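Local atomic coordinates of TCR beta chain (Gallus gallus, PDB entry 6LIR), a protein that pairs with the TCR alpha chain to form the chicken alpha-beta T cell receptor, which probably recognises peptide antigens held on MHC molecules. Residues 6-11 / 204-209; 117-122 / 212-217. All coordinates share one frame; numbering follows the deposited sequence.

Interaction 1: 6-11 / 204-209; sequences SILVLK and NFFKNG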
# COMPACT_ATOMS: atom_id res chain seq x y z
N SER B 6 -5.16 -12.91 3.69
CA SER B 6 -5.19 -11.50 3.33
C SER B 6 -5.70 -10.64 4.49
O SER B 6 -5.03 -9.69 4.91
CB SER B 6 -6.05 -11.29 2.08
OG SER B 6 -7.38 -10.94 2.42
N ILE B 7 -6.90 -10.93 4.99
CA ILE B 7 -7.56 -10.10 5.98
C ILE B 7 -8.21 -10.99 7.03
O ILE B 7 -8.80 -12.03 6.71
CB ILE B 7 -8.64 -9.19 5.34
CG1 ILE B 7 -8.02 -8.23 4.33
CG2 ILE B 7 -9.41 -8.43 6.41
CD1 ILE B 7 -9.04 -7.31 3.68
N LEU B 8 -8.10 -10.58 8.30
CA LEU B 8 -8.76 -11.26 9.40
C LEU B 8 -9.28 -10.23 10.39
O LEU B 8 -8.58 -9.27 10.72
CB LEU B 8 -7.81 -12.23 10.10
CG LEU B 8 -8.42 -13.19 11.12
CD1 LEU B 8 -9.33 -14.20 10.45
CD2 LEU B 8 -7.32 -13.90 11.89
N VAL B 9 -10.51 -10.44 10.86
CA VAL B 9 -11.12 -9.59 11.87
C VAL B 9 -11.56 -10.46 13.03
O VAL B 9 -12.29 -11.44 12.84
CB VAL B 9 -12.32 -8.79 11.31
CG1 VAL B 9 -12.87 -7.87 12.38
CG2 VAL B 9 -11.91 -8.01 10.07
N LEU B 10 -11.14 -10.10 14.24
CA LEU B 10 -11.44 -10.87 15.43
C LEU B 10 -12.21 -10.03 16.44
O LEU B 10 -12.17 -8.80 16.41
CB LEU B 10 -10.16 -11.40 16.10
CG LEU B 10 -9.26 -12.32 15.28
CD1 LEU B 10 -8.06 -12.71 16.11
CD2 LEU B 10 -10.03 -13.54 14.82
N LYS B 11 -12.90 -10.72 17.33
CA LYS B 11 -13.55 -10.11 18.48
C LYS B 11 -12.66 -10.25 19.71
O LYS B 11 -11.73 -11.06 19.75
CB LYS B 11 -14.92 -10.75 18.75
CG LYS B 11 -16.05 -10.28 17.84
CD LYS B 11 -16.71 -11.45 17.13
CE LYS B 11 -15.83 -11.92 16.00
NZ LYS B 11 -16.37 -13.06 15.17
N ASN B 204 -12.71 -6.29 -1.51
CA ASN B 204 -12.51 -7.50 -0.73
C ASN B 204 -12.44 -7.12 0.74
O ASN B 204 -11.73 -6.18 1.10
CB ASN B 204 -11.24 -8.23 -1.17
CG ASN B 204 -11.26 -8.61 -2.65
OD1 ASN B 204 -12.12 -9.37 -3.09
ND2 ASN B 204 -10.33 -8.06 -3.42
N PHE B 205 -13.17 -7.85 1.57
CA PHE B 205 -13.24 -7.54 2.99
C PHE B 205 -13.50 -8.84 3.75
O PHE B 205 -13.50 -9.92 3.17
CB PHE B 205 -14.32 -6.47 3.26
CG PHE B 205 -15.68 -6.83 2.74
CD1 PHE B 205 -16.04 -6.56 1.43
CD2 PHE B 205 -16.61 -7.44 3.58
CE1 PHE B 205 -17.30 -6.89 0.96
CE2 PHE B 205 -17.87 -7.77 3.11
CZ PHE B 205 -18.22 -7.49 1.80
N PHE B 206 -13.70 -8.72 5.06
CA PHE B 206 -13.90 -9.88 5.92
C PHE B 206 -15.15 -9.67 6.74
O PHE B 206 -15.30 -8.64 7.41
CB PHE B 206 -12.68 -10.08 6.83
CG PHE B 206 -12.75 -11.32 7.67
CD1 PHE B 206 -13.34 -11.30 8.92
CD2 PHE B 206 -12.19 -12.51 7.22
CE1 PHE B 206 -13.39 -12.44 9.70
CE2 PHE B 206 -12.24 -13.65 7.99
CZ PHE B 206 -12.83 -13.61 9.24
N LYS B 207 -16.06 -10.64 6.69
CA LYS B 207 -17.32 -10.55 7.41
C LYS B 207 -17.80 -11.95 7.76
O LYS B 207 -17.64 -12.88 6.96
CB LYS B 207 -18.38 -9.81 6.58
CG LYS B 207 -19.69 -9.54 7.29
CD LYS B 207 -20.76 -9.13 6.28
CE LYS B 207 -21.97 -8.51 6.96
NZ LYS B 207 -22.94 -7.98 5.96
N ASN B 208 -18.38 -12.09 8.95
CA ASN B 208 -18.97 -13.35 9.41
C ASN B 208 -17.96 -14.50 9.31
O ASN B 208 -18.25 -15.57 8.75
CB ASN B 208 -20.25 -13.68 8.64
CG ASN B 208 -21.41 -12.80 9.05
OD1 ASN B 208 -21.62 -12.53 10.23
ND2 ASN B 208 -22.17 -12.33 8.07
N GLY B 209 -16.77 -14.28 9.85
CA GLY B 209 -15.79 -15.34 9.90
C GLY B 209 -15.18 -15.74 8.57
O GLY B 209 -14.47 -16.75 8.52
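Segment 204-209 starts at the end of strand 198-207 of the constant domain and faces strand 7-11 of the variable domain. Asn204 offers backbone alone: its O lies 3.9 Å from Ile7 CD1, which the extended outer part of the Ile7 side chain carries there. Its amide turns elsewhere, and OD1 is probably hydrogen-bonded to Ser213 OG. Phe205 points away from strand 7-11, and its ring packs on Pro119 and Ile214.

Phe206 carries the contact. Its CG is anti to the backbone N (chi1 -175°), and its ring lies against the backbone of strand 7-11. Val9 N sits 3.5 Å above the ring plane of Phe206, toward the rim; Leu8 CA lies over the centre of the same face. Ile7 and Val9 come from strand 7-11 toward the constant domain and slide past Phe206 in the opposite sense. Ile7 CG2 meets Phe206 CB at 3.7 Å. Val9 CB rests 3.6 Å from Phe206 CD1. Leu8 starts away from the constant domain, but its CD1 drops alongside the ring to 3.7 Å from Phe206 CZ. Two carbonyls also touch the ring: Ile7 O at 3.5 Å from CD2 of Phe206, and Val9 O at the same distance from its CE1.

Lys207 and Asn208 point away, and the chain turns back at Gly209. Strand 7-11 pairs with strand 100-110, so the ring packs on an edge strand. Ser6 OG and Ile7 N both bond to Gln211 OE1, a polar link between the domains at the start of strand 7-11. Between the two segments themselves, the contact rests on side chains and backbone packed against one aromatic ring.

Interaction 2: 117-122 / 212-217; sequences IEPDVV and QSIQKI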
# COMPACT_ATOMS: atom_id res chain seq x y z
N ILE B 117 -19.44 -4.04 9.16
CA ILE B 117 -20.39 -3.52 8.18
C ILE B 117 -19.75 -3.62 6.80
O ILE B 117 -18.65 -3.10 6.58
CB ILE B 117 -20.81 -2.08 8.50
CG1 ILE B 117 -21.28 -1.98 9.95
CG2 ILE B 117 -21.89 -1.62 7.55
CD1 ILE B 117 -21.10 -0.60 10.56
N GLU B 118 -20.44 -4.29 5.88
CA GLU B 118 -19.98 -4.37 4.51
C GLU B 118 -20.00 -2.99 3.86
O GLU B 118 -20.80 -2.13 4.24
CB GLU B 118 -20.84 -5.35 3.70
CG GLU B 118 -22.31 -4.98 3.62
CD GLU B 118 -23.12 -6.03 2.88
OE1 GLU B 118 -23.60 -5.73 1.75
OE2 GLU B 118 -23.28 -7.15 3.41
N PRO B 119 -19.12 -2.75 2.89
CA PRO B 119 -19.12 -1.46 2.21
C PRO B 119 -20.25 -1.35 1.19
O PRO B 119 -20.77 -2.34 0.68
CB PRO B 119 -17.76 -1.45 1.50
CG PRO B 119 -17.55 -2.90 1.16
CD PRO B 119 -18.07 -3.64 2.37
N ASP B 120 -20.60 -0.11 0.89
CA ASP B 120 -21.35 0.19 -0.31
C ASP B 120 -20.33 0.53 -1.39
O ASP B 120 -19.35 1.23 -1.13
CB ASP B 120 -22.31 1.37 -0.11
CG ASP B 120 -23.42 1.05 0.87
OD1 ASP B 120 -24.34 0.30 0.50
OD2 ASP B 120 -23.38 1.56 2.01
N VAL B 121 -20.57 0.04 -2.60
CA VAL B 121 -19.58 0.16 -3.67
C VAL B 121 -20.30 0.70 -4.90
O VAL B 121 -21.24 0.07 -5.40
CB VAL B 121 -18.91 -1.18 -3.99
CG1 VAL B 121 -17.82 -0.98 -5.04
CG2 VAL B 121 -18.33 -1.82 -2.73
N VAL B 122 -19.84 1.85 -5.39
CA VAL B 122 -20.36 2.44 -6.62
C VAL B 122 -19.18 2.83 -7.50
O VAL B 122 -18.09 3.14 -7.01
CB VAL B 122 -21.25 3.67 -6.33
CG1 VAL B 122 -22.41 3.29 -5.42
CG2 VAL B 122 -20.44 4.80 -5.71
N GLN B 212 -15.07 -12.02 1.98
CA GLN B 212 -16.15 -11.74 1.05
C GLN B 212 -15.71 -10.68 0.05
O GLN B 212 -14.74 -9.95 0.27
CB GLN B 212 -17.42 -11.22 1.77
CG GLN B 212 -17.99 -12.16 2.80
CD GLN B 212 -19.36 -11.72 3.29
OE1 GLN B 212 -20.10 -11.02 2.58
NE2 GLN B 212 -19.71 -12.12 4.51
N SER B 213 -16.45 -10.59 -1.05
CA SER B 213 -16.17 -9.62 -2.09
C SER B 213 -17.48 -9.03 -2.59
O SER B 213 -18.52 -9.69 -2.60
CB SER B 213 -15.44 -10.25 -3.29
OG SER B 213 -14.18 -10.78 -2.91
N ILE B 214 -17.41 -7.77 -3.01
CA ILE B 214 -18.47 -7.13 -3.76
C ILE B 214 -17.87 -6.68 -5.08
O ILE B 214 -16.78 -6.09 -5.10
CB ILE B 214 -19.10 -5.95 -2.99
CG1 ILE B 214 -19.72 -6.46 -1.69
CG2 ILE B 214 -20.14 -5.25 -3.84
CD1 ILE B 214 -20.25 -5.36 -0.79
N GLN B 215 -18.58 -6.93 -6.17
CA GLN B 215 -18.08 -6.62 -7.50
C GLN B 215 -19.02 -5.61 -8.15
O GLN B 215 -20.24 -5.80 -8.15
CB GLN B 215 -17.96 -7.88 -8.36
CG GLN B 215 -17.07 -8.97 -7.75
CD GLN B 215 -17.83 -9.94 -6.85
OE1 GLN B 215 -17.29 -10.43 -5.86
NE2 GLN B 215 -19.08 -10.22 -7.20
N LYS B 216 -18.45 -4.55 -8.69
CA LYS B 216 -19.19 -3.53 -9.41
C LYS B 216 -18.62 -3.40 -10.80
O LYS B 216 -17.40 -3.45 -10.99
CB LYS B 216 -19.13 -2.18 -8.68
CG LYS B 216 -20.39 -1.37 -8.79
CD LYS B 216 -21.57 -2.06 -8.11
CE LYS B 216 -22.88 -1.48 -8.61
NZ LYS B 216 -24.04 -1.80 -7.74
N ILE B 217 -19.49 -3.22 -11.79
CA ILE B 217 -19.07 -3.19 -13.18
C ILE B 217 -19.59 -1.92 -13.83
O ILE B 217 -20.70 -1.46 -13.52
CB ILE B 217 -19.58 -4.42 -13.96
CG1 ILE B 217 -19.39 -5.70 -13.16
CG2 ILE B 217 -18.90 -4.51 -15.33
CD1 ILE B 217 -18.02 -6.30 -13.28
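Two edge strands of the constant-domain sandwich meet here, one from each sheet. Strand 120-124 borders one sheet, and strand 210-219 borders the other. Their short segments run nearly in the same direction, at 21° to each other, with axes 7.3 Å apart at the closest point.

Ile214 fills the first half of the contact. Its CG1 is anti to the carbonyl carbon (chi1 -61°), and the extended outer bond sends CD1 to Pro119. This methyl of Ile214 lies 3.4 Å from Pro119 O and 4.1 Å from Pro119 CG. The other branch of Ile214, CG2, is anti to the backbone N and meets Val121 CG2 at 4.0 Å. Glu118 adds a looser contact at the margin, OE1 to Ile214 CD1 at 4.2 Å, while its OE2 forms a salt bridge with Lys207.

This is the C1-set immunoglobulin fold, two sheets packed face to face and tied by the Cys141-Cys201 disulfide. Val121 also packs on Cys141, one of the two disulfide cysteines. Pro119 packs on Phe205 and Phe146, one from each sheet.

Lys216 closes the far end. Its chain bends at chi2 (64°) and passes along the carbonyl of Val121 with its methylene groups. Lys216 CD is 3.5 Å from Val121 O, and Lys216 CB meets Val121 CG1 at 4.1 Å. The ammonium carries on past this carbonyl toward the partner chain, where NZ has a long, weak ion pair with Asp124 of the TCR alpha chain. Val122 turns its side chain away from strand 210-219 and packs on Ser122 of that chain.

Strands 198-207 and 210-219 are neighbours in one constant-domain sheet, and each supplies one side of a contact. Interaction 1 joins that sheet to the variable domain; interaction 2 joins it to the other sheet of the same domain. The first is buried and centred on an aromatic ring. The second is partly buried, is aliphatic, and ends in a lysine near the TCR alpha chain. Their centres lie about 14 Å apart, and Phe205 bridges them by packing on Pro119 and Ile214. Polar ties run from one contact to the other, through Lys207 with Glu118 and probably Asn204 with Ser213, and not across either contact itself.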